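Local structure of membrane-anchored mycosin mycp1 (Mycobacterium thermoresistibile, 4HVL) at residues Y49-A59 with V360-T368. The protein is a membrane-anchored, subtilisin-like serine protease and an essential component of the mycobacterial type VII (ESX-1) secretion system. Sequence-based numbering, arbitrary orientation.
Sequences YLRLTEAHKFA and VIDPVAALT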
loop_
_atom_site.group_PDB
_atom_site.type_symbol
_atom_site.label_atom_id
_atom_site.label_comp_id
_atom_site.label_asym_id
_atom_site.label_seq_id
_atom_site.Cartn_x
_atom_site.Cartn_y
_atom_site.Cartn_z
ATOM N N TYR A 49 -17.648 8.271 4.022
ATOM C CA TYR A 49 -16.752 9.411 3.855
ATOM C C TYR A 49 -16.285 9.612 2.400
ATOM O O TYR A 49 -16.217 10.732 1.921
ATOM C CB TYR A 49 -15.541 9.207 4.760
ATOM C CG TYR A 49 -14.653 10.403 4.946
ATOM C CD1 TYR A 49 -14.905 11.340 5.949
ATOM C CD2 TYR A 49 -13.530 10.582 4.146
ATOM C CE1 TYR A 49 -14.073 12.436 6.131
ATOM C CE2 TYR A 49 -12.693 11.664 4.322
ATOM C CZ TYR A 49 -12.961 12.586 5.309
ATOM O OH TYR A 49 -12.105 13.652 5.463
ATOM N N LEU A 50 -15.972 8.511 1.718
ATOM C CA LEU A 50 -15.440 8.550 0.353
ATOM C C LEU A 50 -16.547 8.483 -0.703
ATOM O O LEU A 50 -16.279 8.556 -1.902
ATOM C CB LEU A 50 -14.439 7.408 0.148
ATOM C CG LEU A 50 -13.133 7.455 0.955
ATOM C CD1 LEU A 50 -12.341 6.170 0.766
ATOM C CD2 LEU A 50 -12.293 8.655 0.551
ATOM N N ARG A 51 -17.780 8.328 -0.242
ATOM C CA ARG A 51 -18.986 8.329 -1.097
ATOM C C ARG A 51 -18.930 7.220 -2.141
ATOM O O ARG A 51 -19.207 7.451 -3.313
ATOM C CB ARG A 51 -19.196 9.695 -1.765
ATOM C CG ARG A 51 -19.168 10.863 -0.798
ATOM C CD ARG A 51 -19.887 12.099 -1.317
ATOM N NE ARG A 51 -19.210 12.808 -2.414
ATOM C CZ ARG A 51 -18.228 13.713 -2.283
ATOM N NH1 ARG A 51 -17.745 14.030 -1.080
ATOM N NH2 ARG A 51 -17.710 14.311 -3.367
ATOM N N LEU A 52 -18.570 6.018 -1.699
ATOM C CA LEU A 52 -18.356 4.888 -2.605
ATOM C C LEU A 52 -19.612 4.525 -3.398
ATOM O O LEU A 52 -19.548 4.258 -4.607
ATOM C CB LEU A 52 -17.821 3.663 -1.845
ATOM C CG LEU A 52 -16.407 3.755 -1.241
ATOM C CD1 LEU A 52 -15.959 2.401 -0.723
ATOM C CD2 LEU A 52 -15.383 4.300 -2.229
ATOM N N THR A 53 -20.750 4.541 -2.710
ATOM C CA THR A 53 -22.045 4.320 -3.330
ATOM C C THR A 53 -22.243 5.234 -4.544
ATOM O O THR A 53 -22.621 4.776 -5.615
ATOM C CB THR A 53 -23.185 4.566 -2.311
ATOM O OG1 THR A 53 -23.030 3.679 -1.197
ATOM C CG2 THR A 53 -24.503 4.313 -2.930
ATOM N N GLU A 54 -21.978 6.518 -4.384
ATOM C CA GLU A 54 -22.110 7.460 -5.493
ATOM C C GLU A 54 -21.051 7.178 -6.569
ATOM O O GLU A 54 -21.360 7.152 -7.768
ATOM C CB GLU A 54 -21.975 8.886 -4.976
ATOM C CG GLU A 54 -22.240 9.987 -5.991
ATOM C CD GLU A 54 -23.679 10.036 -6.476
ATOM O OE1 GLU A 54 -24.553 9.423 -5.826
ATOM O OE2 GLU A 54 -23.939 10.685 -7.518
ATOM N N ALA A 55 -19.810 6.966 -6.144
ATOM C CA ALA A 55 -18.733 6.734 -7.090
ATOM C C ALA A 55 -19.057 5.574 -8.031
ATOM O O ALA A 55 -18.726 5.641 -9.226
ATOM C CB ALA A 55 -17.408 6.487 -6.378
ATOM N N HIS A 56 -19.704 4.534 -7.500
ATOM C CA HIS A 56 -20.067 3.352 -8.298
ATOM C C HIS A 56 -21.122 3.580 -9.372
ATOM O O HIS A 56 -21.342 2.690 -10.195
ATOM C CB HIS A 56 -20.510 2.185 -7.421
ATOM C CG HIS A 56 -19.400 1.586 -6.613
ATOM N ND1 HIS A 56 -19.625 0.863 -5.459
ATOM C CD2 HIS A 56 -18.055 1.623 -6.778
ATOM C CE1 HIS A 56 -18.468 0.493 -4.942
ATOM N NE2 HIS A 56 -17.500 0.953 -5.717
ATOM N N LYS A 57 -21.800 4.729 -9.370
ATOM C CA LYS A 57 -22.634 5.091 -10.513
ATOM C C LYS A 57 -21.738 5.337 -11.740
ATOM O O LYS A 57 -22.188 5.210 -12.875
ATOM C CB LYS A 57 -23.498 6.330 -10.213
ATOM C CG LYS A 57 -24.411 6.187 -8.994
ATOM C CD LYS A 57 -25.606 7.149 -8.993
ATOM C CE LYS A 57 -25.231 8.555 -9.466
ATOM N NZ LYS A 57 -26.132 9.625 -8.944
ATOM N N PHE A 58 -20.467 5.670 -11.503
ATOM C CA PHE A 58 -19.568 6.139 -12.554
ATOM C C PHE A 58 -18.516 5.119 -12.998
ATOM O O PHE A 58 -18.054 5.191 -14.137
ATOM C CB PHE A 58 -18.923 7.453 -12.115
ATOM C CG PHE A 58 -19.940 8.512 -11.800
ATOM C CD1 PHE A 58 -20.724 9.058 -12.820
ATOM C CD2 PHE A 58 -20.176 8.907 -10.493
ATOM C CE1 PHE A 58 -21.705 9.998 -12.543
ATOM C CE2 PHE A 58 -21.137 9.852 -10.208
ATOM C CZ PHE A 58 -21.912 10.399 -11.234
ATOM N N ALA A 59 -18.182 4.168 -12.126
ATOM C CA ALA A 59 -17.195 3.112 -12.410
ATOM C C ALA A 59 -17.173 2.078 -11.279
ATOM O O ALA A 59 -17.481 2.404 -10.143
ATOM C CB ALA A 59 -15.798 3.695 -12.601
ATOM N N VAL A 360 -6.909 14.578 1.181
ATOM C CA VAL A 360 -7.711 13.363 1.250
ATOM C C VAL A 360 -8.377 13.154 -0.097
ATOM O O VAL A 360 -8.987 14.077 -0.620
ATOM C CB VAL A 360 -8.753 13.437 2.389
ATOM C CG1 VAL A 360 -9.522 12.128 2.497
ATOM C CG2 VAL A 360 -8.052 13.756 3.710
ATOM N N ILE A 361 -8.258 11.947 -0.656
ATOM C CA ILE A 361 -8.859 11.674 -1.948
ATOM C C ILE A 361 -10.378 11.880 -1.938
ATOM O O ILE A 361 -11.052 11.742 -0.888
ATOM C CB ILE A 361 -8.543 10.246 -2.488
ATOM C CG1 ILE A 361 -8.981 9.158 -1.498
ATOM C CG2 ILE A 361 -7.070 10.124 -2.799
ATOM C CD1 ILE A 361 -9.228 7.806 -2.159
ATOM N N ASP A 362 -10.893 12.213 -3.120
ATOM C CA ASP A 362 -12.304 12.491 -3.319
ATOM C C ASP A 362 -12.747 11.750 -4.587
ATOM O O ASP A 362 -12.669 12.271 -5.699
ATOM C CB ASP A 362 -12.503 14.009 -3.391
ATOM C CG ASP A 362 -13.939 14.412 -3.504
ATOM O OD1 ASP A 362 -14.817 13.568 -3.818
ATOM O OD2 ASP A 362 -14.187 15.622 -3.300
ATOM N N PRO A 363 -13.174 10.491 -4.424
ATOM C CA PRO A 363 -13.517 9.644 -5.563
ATOM C C PRO A 363 -14.513 10.226 -6.563
ATOM O O PRO A 363 -14.324 10.072 -7.778
ATOM C CB PRO A 363 -14.101 8.403 -4.885
ATOM C CG PRO A 363 -13.308 8.299 -3.643
ATOM C CD PRO A 363 -13.237 9.735 -3.161
ATOM N N VAL A 364 -15.572 10.882 -6.069
ATOM C CA VAL A 364 -16.598 11.406 -6.970
ATOM C C VAL A 364 -16.031 12.571 -7.754
ATOM O O VAL A 364 -16.242 12.655 -8.955
ATOM C CB VAL A 364 -17.867 11.838 -6.230
ATOM C CG1 VAL A 364 -18.809 12.611 -7.155
ATOM C CG2 VAL A 364 -18.576 10.622 -5.657
ATOM N N ALA A 365 -15.315 13.471 -7.073
ATOM C CA ALA A 365 -14.642 14.550 -7.764
ATOM C C ALA A 365 -13.648 13.990 -8.789
ATOM O O ALA A 365 -13.594 14.466 -9.931
ATOM C CB ALA A 365 -13.951 15.484 -6.775
ATOM N N ALA A 366 -12.885 12.963 -8.413
ATOM C CA ALA A 366 -11.890 12.404 -9.331
ATOM C C ALA A 366 -12.561 11.855 -10.587
ATOM O O ALA A 366 -12.082 12.066 -11.684
ATOM C CB ALA A 366 -11.068 11.324 -8.654
ATOM N N LEU A 367 -13.678 11.159 -10.399
ATOM C CA LEU A 367 -14.432 10.569 -11.502
ATOM C C LEU A 367 -15.261 11.557 -12.317
ATOM O O LEU A 367 -15.551 11.271 -13.487
ATOM C CB LEU A 367 -15.346 9.449 -10.982
ATOM C CG LEU A 367 -14.579 8.219 -10.483
ATOM C CD1 LEU A 367 -15.474 7.318 -9.655
ATOM C CD2 LEU A 367 -13.979 7.446 -11.645
ATOM N N THR A 368 -15.632 12.705 -11.729
ATOM C CA THR A 368 -16.601 13.618 -12.400
ATOM C C THR A 368 -16.350 15.134 -12.376
ATOM O O THR A 368 -17.074 15.868 -13.024
ATOM C CB THR A 368 -18.002 13.427 -11.796
ATOM O OG1 THR A 368 -17.990 13.825 -10.420
ATOM C CG2 THR A 368 -18.454 11.941 -11.911
HETATM O O HOH W 1 -16.243 10.985 -3.232
#
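Val364 of the C-terminal helix 363-368 presses its CG2 methyl against the short helix 52-55, a worked example of how a subtilisin fold draws together chain regions some 300 residues apart, here away from the zinc sites and the probable catalytic centre. That methyl is the central bump. It meets Glu54 CG at 3.7 Å and lies close to Arg51 CB and Ala55 N, so its hollow is built from one turn of segment 49-59, where the small side chain of Ala55 allows the two backbones to come near. On one flank Pro363 sets three ring carbons, CB, CG and CD, against the Leu50 carbonyl oxygen, with CG 3.5 Å from Leu50 O, while Leu50 CD2 reaches past it to Ile361 CG1. On the other, Leu367 rests CD1 against both the CB and the O of Ala55 and turns CD2 to the Ala59 methyl. Helix 311-328 backs this apolar layer, with Tyr317 against Leu50 and Val318 against Ile361.

A polar border follows. Asp362, the N-cap of helix 363-368, accepts from Ala365 N through OD1 and forms a salt bridge from the same oxygen to Arg51 NH2 (3.0 Å). The bend at chi3 (-71°) helps carry the guanidinium across Val364 to the carboxylate, and the guanidinium and carboxylate planes stand 89° apart. Over one guanidinium face a water donates to Leu50 O and Asp362 OD1 and accepts from Val364 N, linking the two segments; OD1 thus has three partners, which would probably favour the charged carboxylate.

At the far end Thr368 directs OG1 back to Val364 O (2.6 Å), which fixes the rotation of its side chain. Its CG2 therefore faces Phe58, making a CH-pi contact 3.5 Å from the ring centroid and only 2° off the normal.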